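PDB 3DR5: putative O-Methyltransferase from Corynebacterium glutamicum, which probably transfers a methyl group from S-adenosyl-L-methionine to a hydroxyl oxygen of a substrate that has not been identified. Local coordinates for residues A62-A66 with G135-P139; A67-L72 with A97-F101. One frame throughout, in Å; residues are numbered along the deposited sequence.

Contact 1: residues A62-A66 with G135-P139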
loop_
_atom_site.group_PDB
_atom_site.type_symbol
_atom_site.label_atom_id
_atom_site.label_comp_id
_atom_site.label_asym_id
_atom_site.label_seq_id
_atom_site.Cartn_x
_atom_site.Cartn_y
_atom_site.Cartn_z
ATOM N N ALA A 62 -4.780 12.739 10.097
ATOM C CA ALA A 62 -3.702 13.285 9.270
ATOM C C ALA A 62 -2.952 14.319 10.131
ATOM O O ALA A 62 -3.494 15.367 10.484
ATOM C CB ALA A 62 -4.256 13.958 7.998
ATOM N N ILE A 63 -1.712 14.008 10.483
ATOM C CA ILE A 63 -0.880 14.890 11.286
ATOM C C ILE A 63 0.161 15.479 10.348
ATOM O O ILE A 63 1.197 14.872 10.078
ATOM C CB ILE A 63 -0.202 14.105 12.414
ATOM C CG1 ILE A 63 -1.268 13.599 13.391
ATOM C CG2 ILE A 63 0.808 14.979 13.123
ATOM C CD1 ILE A 63 -0.977 12.222 13.943
ATOM N N THR A 64 -0.101 16.695 9.884
ATOM C CA THR A 64 0.784 17.341 8.924
ATOM C C THR A 64 0.394 18.798 8.681
ATOM O O THR A 64 -0.772 19.158 8.820
ATOM C CB THR A 64 0.695 16.591 7.575
ATOM O OG1 THR A 64 1.353 17.336 6.547
ATOM C CG2 THR A 64 -0.790 16.404 7.165
ATOM N N PRO A 65 1.365 19.643 8.304
ATOM C CA PRO A 65 1.127 21.066 8.023
ATOM C C PRO A 65 0.259 21.228 6.777
ATOM O O PRO A 65 -0.410 22.237 6.606
ATOM C CB PRO A 65 2.527 21.629 7.786
ATOM C CG PRO A 65 3.406 20.745 8.584
ATOM C CD PRO A 65 2.806 19.360 8.449
ATOM N N ALA A 66 0.299 20.239 5.894
ATOM C CA ALA A 66 -0.494 20.275 4.661
ATOM C C ALA A 66 -1.581 19.206 4.709
ATOM O O ALA A 66 -1.606 18.295 3.890
ATOM C CB ALA A 66 0.401 20.038 3.451
ATOM N N GLY A 135 1.341 10.510 9.375
ATOM C CA GLY A 135 2.144 11.469 10.103
ATOM C C GLY A 135 3.267 12.088 9.283
ATOM O O GLY A 135 4.026 11.388 8.607
ATOM N N GLN A 136 3.331 13.414 9.294
ATOM C CA GLN A 136 4.398 14.130 8.614
ATOM C C GLN A 136 5.046 14.950 9.735
ATOM O O GLN A 136 4.614 16.061 10.058
ATOM C CB GLN A 136 3.867 15.073 7.522
ATOM C CG GLN A 136 4.982 15.860 6.850
ATOM C CD GLN A 136 5.574 15.154 5.645
ATOM O OE1 GLN A 136 6.757 14.810 5.628
ATOM N NE2 GLN A 136 4.753 14.938 4.627
ATOM N N VAL A 137 6.094 14.398 10.326
ATOM C CA VAL A 137 6.780 15.044 11.440
ATOM C C VAL A 137 8.291 15.055 11.247
ATOM O O VAL A 137 8.806 14.511 10.265
ATOM C CB VAL A 137 6.451 14.316 12.772
ATOM C CG1 VAL A 137 4.945 14.330 13.016
ATOM C CG2 VAL A 137 6.944 12.864 12.718
ATOM N N SER A 138 8.995 15.682 12.187
ATOM C CA SER A 138 10.449 15.718 12.138
ATOM C C SER A 138 10.928 14.360 12.640
ATOM O O SER A 138 10.261 13.714 13.459
ATOM C CB SER A 138 11.007 16.810 13.048
ATOM O OG SER A 138 10.667 18.086 12.554
ATOM N N PRO A 139 12.086 13.905 12.150
ATOM C CA PRO A 139 12.665 12.619 12.547
ATOM C C PRO A 139 12.822 12.480 14.057
ATOM O O PRO A 139 12.852 11.366 14.585
ATOM C CB PRO A 139 14.012 12.578 11.800
ATOM C CG PRO A 139 14.204 13.976 11.245
ATOM C CD PRO A 139 12.826 14.506 11.028
#
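Residues 135-139 leave the C-terminal end of one strand beside residues 62-66, the end of its parallel neighbour. Gly135 pairs with Ile63 in a parallel bridge, CA to CA 4.7 Å, and its CA also lies 3.5 Å from Ile63 O, with a 141° angle at the hydrogen that fits a CA-H...O contact. The same carbonyl accepts the one hydrogen bond between the segments, from Gln136 N to Ile63 O at 2.7 Å and 160°. At Gln136 the register still holds, its CA 4.8 Å from that of Thr64, and Gln136 CB packs 3.5 Å from Thr64 CB, while Gln136 CG reaches Pro65 CD at 4.4 Å. Thr64 itself turns the chain: its OG1 accepts from Ala66 N at 3.2 Å, an ST turn over Thr64 to Ala66, the N-cap residue of the following helix. Val137 makes the last touch, CG1 to Ile63 CG2 at 4.2 Å; beyond it the paths diverge, and the side chains of Ser138 and Pro139 are out of reach. With strand order 3-2-1-4-5, this first-fourth pair is the topological switch point of the Rossmann-like sheet, the edge where methyltransferases of this class generally bind their cofactor. Backbone hydrogen bonds of Ala62 with Thr85 and Ile87, and of Gly135 with Val160 and Ala162, extend the sheet on the two sides, while Leu145 of helix 142-152 packs on both Ile63 and Val137.

Contact 2: residues A67-L72 with A97-F101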
loop_
_atom_site.group_PDB
_atom_site.type_symbol
_atom_site.label_atom_id
_atom_site.label_comp_id
_atom_site.label_asym_id
_atom_site.label_seq_id
_atom_site.Cartn_x
_atom_site.Cartn_y
_atom_site.Cartn_z
ATOM N N ALA A 67 -2.492 19.328 5.667
ATOM C CA ALA A 67 -3.574 18.361 5.837
ATOM C C ALA A 67 -4.593 18.380 4.710
ATOM O O ALA A 67 -5.326 17.407 4.508
ATOM C CB ALA A 67 -4.272 18.597 7.174
ATOM N N GLY A 68 -4.633 19.492 3.982
ATOM C CA GLY A 68 -5.577 19.625 2.894
ATOM C C GLY A 68 -5.282 18.697 1.730
ATOM O O GLY A 68 -6.186 18.033 1.207
ATOM N N LEU A 69 -4.021 18.655 1.316
ATOM C CA LEU A 69 -3.626 17.804 0.207
ATOM C C LEU A 69 -3.781 16.340 0.640
ATOM O O LEU A 69 -4.517 15.576 0.028
ATOM C CB LEU A 69 -2.174 18.103 -0.202
ATOM C CG LEU A 69 -1.567 17.169 -1.256
ATOM C CD1 LEU A 69 -2.275 17.334 -2.589
ATOM C CD2 LEU A 69 -0.091 17.474 -1.403
ATOM N N VAL A 70 -3.085 15.965 1.703
ATOM C CA VAL A 70 -3.147 14.609 2.243
ATOM C C VAL A 70 -4.587 14.145 2.497
ATOM O O VAL A 70 -4.963 13.036 2.100
ATOM C CB VAL A 70 -2.342 14.521 3.566
ATOM C CG1 VAL A 70 -2.621 13.192 4.283
ATOM C CG2 VAL A 70 -0.863 14.655 3.271
ATOM N N GLY A 71 -5.368 15.003 3.156
ATOM C CA GLY A 71 -6.748 14.704 3.494
ATOM C C GLY A 71 -7.645 14.390 2.320
ATOM O O GLY A 71 -8.574 13.584 2.433
ATOM N N LEU A 72 -7.389 15.055 1.200
ATOM C CA LEU A 72 -8.180 14.843 -0.002
ATOM C C LEU A 72 -7.957 13.430 -0.543
ATOM O O LEU A 72 -8.887 12.794 -1.045
ATOM C CB LEU A 72 -7.831 15.895 -1.070
ATOM C CG LEU A 72 -8.411 17.300 -0.808
ATOM C CD1 LEU A 72 -7.860 18.288 -1.836
ATOM C CD2 LEU A 72 -9.940 17.262 -0.892
ATOM N N ALA A 97 -6.573 24.177 5.194
ATOM C CA ALA A 97 -7.202 22.865 5.048
ATOM C C ALA A 97 -8.718 22.922 4.875
ATOM O O ALA A 97 -9.255 22.374 3.916
ATOM C CB ALA A 97 -6.844 21.979 6.246
ATOM N N LYS A 98 -9.407 23.576 5.806
ATOM C CA LYS A 98 -10.862 23.696 5.743
ATOM C C LYS A 98 -11.323 24.322 4.423
ATOM O O LYS A 98 -12.390 23.981 3.902
ATOM C CB LYS A 98 -11.375 24.522 6.925
ATOM C CG LYS A 98 -11.307 23.793 8.271
ATOM C CD LYS A 98 -11.582 24.764 9.419
ATOM C CE LYS A 98 -12.672 24.273 10.359
ATOM N NZ LYS A 98 -12.131 23.641 11.593
ATOM N N ALA A 99 -10.516 25.231 3.883
ATOM C CA ALA A 99 -10.834 25.874 2.614
ATOM C C ALA A 99 -10.802 24.813 1.504
ATOM O O ALA A 99 -11.767 24.657 0.754
ATOM C CB ALA A 99 -9.815 26.971 2.313
ATOM N N LEU A 100 -9.689 24.087 1.394
ATOM C CA LEU A 100 -9.546 23.052 0.366
ATOM C C LEU A 100 -10.660 22.003 0.428
ATOM O O LEU A 100 -11.138 21.535 -0.609
ATOM C CB LEU A 100 -8.167 22.385 0.473
ATOM C CG LEU A 100 -7.017 23.226 -0.089
ATOM C CD1 LEU A 100 -5.687 22.629 0.349
ATOM C CD2 LEU A 100 -7.113 23.283 -1.623
ATOM N N PHE A 101 -11.073 21.631 1.639
ATOM C CA PHE A 101 -12.144 20.657 1.790
ATOM C C PHE A 101 -13.440 21.320 1.325
ATOM O O PHE A 101 -14.233 20.720 0.608
ATOM C CB PHE A 101 -12.252 20.194 3.251
ATOM C CG PHE A 101 -11.028 19.472 3.753
ATOM C CD1 PHE A 101 -10.315 18.611 2.913
ATOM C CD2 PHE A 101 -10.578 19.661 5.053
ATOM C CE1 PHE A 101 -9.179 17.940 3.372
ATOM C CE2 PHE A 101 -9.442 18.998 5.521
ATOM C CZ PHE A 101 -8.734 18.145 4.679
#
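Residues 67-72 of helix 67-77 and residues 97-101 of helix 91-103 have segment axes 8.5 Å apart at closest approach, crossing at -38°, a closeness that small residues permit. Ala67 begins it, its CB 4.3 Å from Ala97 CB and its O 3.5 Å from Phe101 CZ. Gly68 marks the tightest backbone approach, CA to CA 4.2 Å with Ala97. Leu100 CD1 rests 3.9 Å from Gly68 CA, and an ideal CB on Gly68 would come within 2.6 Å of that methyl, a clash. At Gly71 an ideal CB would fall 2.7 Å from Phe101 CZ; without it, Phe101 CE1 approaches Gly71 C to 4.0 Å. Leu72 closes the socket, CD2 to Phe101 CD1 at 4.1 Å, its N near the ring edge. Phe101 is thus a knob in a hole made by Ala67, Gly68, Gly71 and Leu72. No hydrogen bond crosses this apolar interface between successive beta-alpha units of a Rossmann-like fold, the helices after strands 59-63 and 83-87. Beneath it, Phe101 also packs on Leu84 and Cys86 of strand 83-87 and Val111 of strand 111-114, while helix 20-31 touches Leu69 and Leu100.

Overall arrangement
From the N terminus, the chain runs along strand 59-63 into the first half of contact 1, then directly into helix 67-77 and the first half of contact 2. Strand 83-87 and helix 91-103 follow, so contact 2 closes first, across 24 intervening residues. Contact 1 closes later, after strand 130-135, spanning 68 residues; contact 2 therefore lies wholly within its loop. Contact 1 joins two adjacent central strands at their C-terminal ends, whereas contact 2 pairs two helices over one half of the sheet. Their centres are 13 Å apart, and they meet where Ala62 CB packs 4.1 Å from Val70 CG1 and where Thr64 CG2 lies 4.3 Å from Val70 CG2.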